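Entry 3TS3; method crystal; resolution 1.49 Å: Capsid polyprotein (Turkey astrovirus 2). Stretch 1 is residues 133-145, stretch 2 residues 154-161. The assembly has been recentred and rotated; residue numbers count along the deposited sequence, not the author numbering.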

# COMPACT_ATOMS: atom_id res chain seq x y z
N GLN C 133 16.15 -23.68 0.87
CA GLN C 133 15.95 -24.33 -0.42
C GLN C 133 14.81 -23.66 -1.17
O GLN C 133 14.91 -23.41 -2.36
N ARG C 134 13.72 -23.38 -0.47
CA ARG C 134 12.57 -22.71 -1.09
C ARG C 134 12.89 -21.31 -1.58
O ARG C 134 12.40 -20.88 -2.61
N LEU C 135 13.71 -20.60 -0.83
CA LEU C 135 14.07 -19.25 -1.22
C LEU C 135 14.77 -19.29 -2.57
O LEU C 135 14.59 -18.40 -3.38
N ASN C 136 15.57 -20.33 -2.80
CA ASN C 136 16.24 -20.49 -4.08
C ASN C 136 17.05 -19.26 -4.51
O ASN C 136 16.94 -18.79 -5.62
N LEU C 137 17.86 -18.77 -3.59
CA LEU C 137 18.68 -17.60 -3.84
C LEU C 137 20.11 -18.00 -4.19
O LEU C 137 20.53 -19.12 -3.92
N ALA C 138 20.83 -17.06 -4.77
CA ALA C 138 22.23 -17.26 -5.11
C ALA C 138 23.03 -16.27 -4.28
O ALA C 138 22.58 -15.17 -4.02
N GLU C 139 24.22 -16.67 -3.87
CA GLU C 139 25.04 -15.79 -3.09
C GLU C 139 25.29 -14.55 -3.93
O GLU C 139 25.58 -14.64 -5.12
N GLY C 140 25.16 -13.39 -3.31
CA GLY C 140 25.33 -12.13 -3.99
C GLY C 140 24.06 -11.50 -4.54
O GLY C 140 24.10 -10.38 -5.00
N ASP C 141 22.93 -12.21 -4.46
CA ASP C 141 21.67 -11.63 -4.93
C ASP C 141 21.35 -10.43 -4.06
O ASP C 141 21.61 -10.45 -2.88
N PRO C 142 20.75 -9.40 -4.64
CA PRO C 142 20.44 -8.22 -3.84
C PRO C 142 19.48 -8.55 -2.70
O PRO C 142 18.55 -9.30 -2.90
N VAL C 143 19.75 -8.01 -1.52
CA VAL C 143 18.85 -8.13 -0.40
C VAL C 143 18.67 -6.77 0.28
O VAL C 143 19.61 -6.00 0.39
N ILE C 144 17.44 -6.48 0.67
CA ILE C 144 17.15 -5.21 1.32
C ILE C 144 16.39 -5.41 2.63
O ILE C 144 15.39 -6.09 2.66
N SER C 145 16.88 -4.78 3.69
CA SER C 145 16.22 -4.80 4.99
C SER C 145 14.98 -3.91 4.95
O SER C 145 15.07 -2.75 4.60
N ALA C 154 11.68 -7.72 7.87
CA ALA C 154 11.49 -8.55 6.69
C ALA C 154 12.59 -8.28 5.67
O ALA C 154 13.42 -7.42 5.86
N ALA C 155 12.61 -9.05 4.59
CA ALA C 155 13.61 -8.85 3.56
C ALA C 155 13.00 -8.84 2.17
O ALA C 155 12.10 -9.60 1.88
N LEU C 156 13.52 -7.97 1.32
CA LEU C 156 13.15 -7.97 -0.09
C LEU C 156 14.38 -8.42 -0.86
O LEU C 156 15.45 -7.82 -0.74
N PHE C 157 14.23 -9.48 -1.64
CA PHE C 157 15.32 -10.02 -2.42
C PHE C 157 15.05 -9.80 -3.89
O PHE C 157 13.91 -9.69 -4.31
N TYR C 158 16.11 -9.76 -4.68
CA TYR C 158 15.97 -9.85 -6.12
C TYR C 158 16.65 -11.16 -6.49
O TYR C 158 17.86 -11.28 -6.38
N ARG C 159 15.86 -12.14 -6.93
CA ARG C 159 16.41 -13.42 -7.33
C ARG C 159 16.78 -13.29 -8.79
O ARG C 159 15.95 -13.41 -9.68
N THR C 160 18.06 -13.06 -9.03
CA THR C 160 18.59 -12.75 -10.35
C THR C 160 18.34 -13.86 -11.36
O THR C 160 18.14 -13.58 -12.53
N SER C 161 18.33 -15.11 -10.91
CA SER C 161 18.19 -16.23 -11.83
C SER C 161 16.88 -16.18 -12.62
O SER C 161 16.86 -16.53 -13.78

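Strand 142-145 runs antiparallel to strand 154-159, and alternation along the strands sorts the side chains onto two faces. Val143, Ser145, Ala155 and Phe157 share one face; Ile144 and Leu156 share the other, their CB atoms 4.4 Å apart. Ile144 is m,t and Leu156 t,p. Backbone bonds fix this register: Ile144 N donates to Leu156 O (2.8 Å), Leu156 N to Ile144 O (3.0 Å), and Tyr158 N to Pro142 O (3.1 Å). Proline, lacking an amide hydrogen, can still offer its carbonyl here.

Phe157 (chi1 m, chi2 -81°) is the apolar centre. Leu137 is in the m,t rotamer; its CA-to-CB bond runs sideways to the second stretch, yet its end comes nearer, and Leu137 CD1 lies over one face of the Phe157 ring, 3.5 Å from its centroid and 13° off the normal, a CH-pi contact. Val143, with chi1 p, places CG2 3.3 Å from Phe157 CE1 and 4.1 Å from Ala155 CB; the small alanine adds just a methyl to this face. Leu135 CD2 lies farther out, 4.4 Å from Phe157 CE2.

Arg159 reaches back to the end of the helix. Its t,t,m side chain extends through chi2 and then bends at chi3, so that Arg159 NE and NH2 both donate to Leu135 O, at 3.1 and 2.9 Å. Guanidinium suits this place because N-H groups on NE and NH2, along one edge, can converge on one carbonyl oxygen.

The CA-to-CB bond of Asp141 points toward the second stretch and, with chi1 m, the residue uses its two carboxylate oxygens differently. Asp141 OD1 accepts from Thr160 OG1 (2.9 Å; threonine chi1 p), while Asp141 OD2 accepts from Ala138 N (3.0 Å), bracing the type II turn in which Gly140 adopts positive phi. Water 2 donates to Asp141 OD2 (2.8 Å) and accepts from Ser161 N (3.1 Å); water 1 links Asn136 O (2.7 Å) to Ser161 OG (2.8 Å).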

# COMPACT_ATOMS: atom_id res chain seq x y z
CB GLN C 133 15.63 -25.81 -0.21
CG GLN C 133 15.77 -26.68 -1.44
CD GLN C 133 17.16 -27.28 -1.55
OE1 GLN C 133 18.16 -26.61 -1.32
NE2 GLN C 133 17.22 -28.57 -1.89
CB ARG C 134 11.39 -22.65 -0.14
CG ARG C 134 10.82 -23.99 0.16
CD ARG C 134 9.33 -23.93 0.13
NE ARG C 134 8.75 -25.17 0.59
CZ ARG C 134 7.57 -25.24 1.19
NH1 ARG C 134 6.87 -24.14 1.38
NH2 ARG C 134 7.10 -26.41 1.59
CB LEU C 135 14.93 -18.58 -0.17
CG LEU C 135 14.12 -18.03 1.00
CD1 LEU C 135 15.05 -17.61 2.11
CD2 LEU C 135 13.26 -16.87 0.53
CB ASN C 136 15.25 -20.88 -5.17
CG ASN C 136 15.93 -21.34 -6.43
OD1 ASN C 136 17.04 -21.86 -6.39
ND2 ASN C 136 15.27 -21.16 -7.56
CB LEU C 137 18.68 -16.68 -2.63
CG LEU C 137 17.34 -16.07 -2.21
CD1 LEU C 137 17.43 -15.51 -0.80
CD2 LEU C 137 16.87 -15.00 -3.19
CB ALA C 138 22.47 -17.01 -6.58
CB GLU C 139 26.36 -16.48 -2.72
CG GLU C 139 27.24 -15.66 -1.80
CD GLU C 139 28.57 -16.32 -1.49
OE1 GLU C 139 28.91 -17.33 -2.14
OE2 GLU C 139 29.30 -15.80 -0.62
CB ASP C 141 20.53 -12.64 -4.82
CG ASP C 141 20.47 -13.60 -6.00
OD1 ASP C 141 21.19 -13.38 -6.98
OD2 ASP C 141 19.69 -14.56 -5.93
CB PRO C 142 19.75 -7.30 -4.84
CG PRO C 142 20.38 -7.64 -6.15
CD PRO C 142 20.67 -9.12 -6.09
CB VAL C 143 19.28 -9.22 0.61
CG1 VAL C 143 20.65 -8.94 1.20
CG2 VAL C 143 18.24 -9.37 1.71
CB ILE C 144 16.33 -4.28 0.40
CG1 ILE C 144 17.11 -3.97 -0.88
CG2 ILE C 144 15.94 -3.00 1.12
CD1 ILE C 144 16.27 -3.31 -1.97
CB SER C 145 17.21 -4.29 6.03
OG SER C 145 16.57 -3.93 7.23
CB ALA C 154 10.13 -8.29 6.06
CB ALA C 155 14.66 -9.94 3.64
CB LEU C 156 12.72 -6.57 -0.55
CG LEU C 156 12.41 -6.37 -2.04
CD1 LEU C 156 11.21 -7.18 -2.48
CD2 LEU C 156 12.19 -4.90 -2.33
CB PHE C 157 15.44 -11.54 -2.24
CG PHE C 157 15.78 -12.00 -0.85
CD1 PHE C 157 17.08 -11.98 -0.39
CD2 PHE C 157 14.81 -12.54 -0.03
CE1 PHE C 157 17.40 -12.43 0.87
CE2 PHE C 157 15.12 -12.99 1.23
CZ PHE C 157 16.41 -12.94 1.68
CB TYR C 158 16.63 -8.67 -6.82
CG TYR C 158 16.43 -8.66 -8.33
CD1 TYR C 158 15.17 -8.58 -8.87
CD2 TYR C 158 17.50 -8.72 -9.19
CE1 TYR C 158 14.97 -8.58 -10.22
CE2 TYR C 158 17.31 -8.72 -10.55
CZ TYR C 158 16.05 -8.64 -11.07
OH TYR C 158 15.85 -8.63 -12.43
CB ARG C 159 15.39 -14.55 -7.12
CG ARG C 159 15.95 -15.95 -7.39
CD ARG C 159 14.87 -17.02 -7.50
NE ARG C 159 14.17 -17.27 -6.25
CZ ARG C 159 12.85 -17.31 -6.11
NH1 ARG C 159 12.06 -17.10 -7.15
NH2 ARG C 159 12.33 -17.56 -4.92
CB THR C 160 20.09 -12.41 -10.30
OG1 THR C 160 20.82 -13.54 -9.83
CG2 THR C 160 20.34 -11.25 -9.37
CB SER C 161 18.30 -17.56 -11.09
OG SER C 161 17.28 -17.70 -10.12
O HOH W 1 18.59 -18.43 -7.74
O HOH W 2 19.59 -16.03 -8.26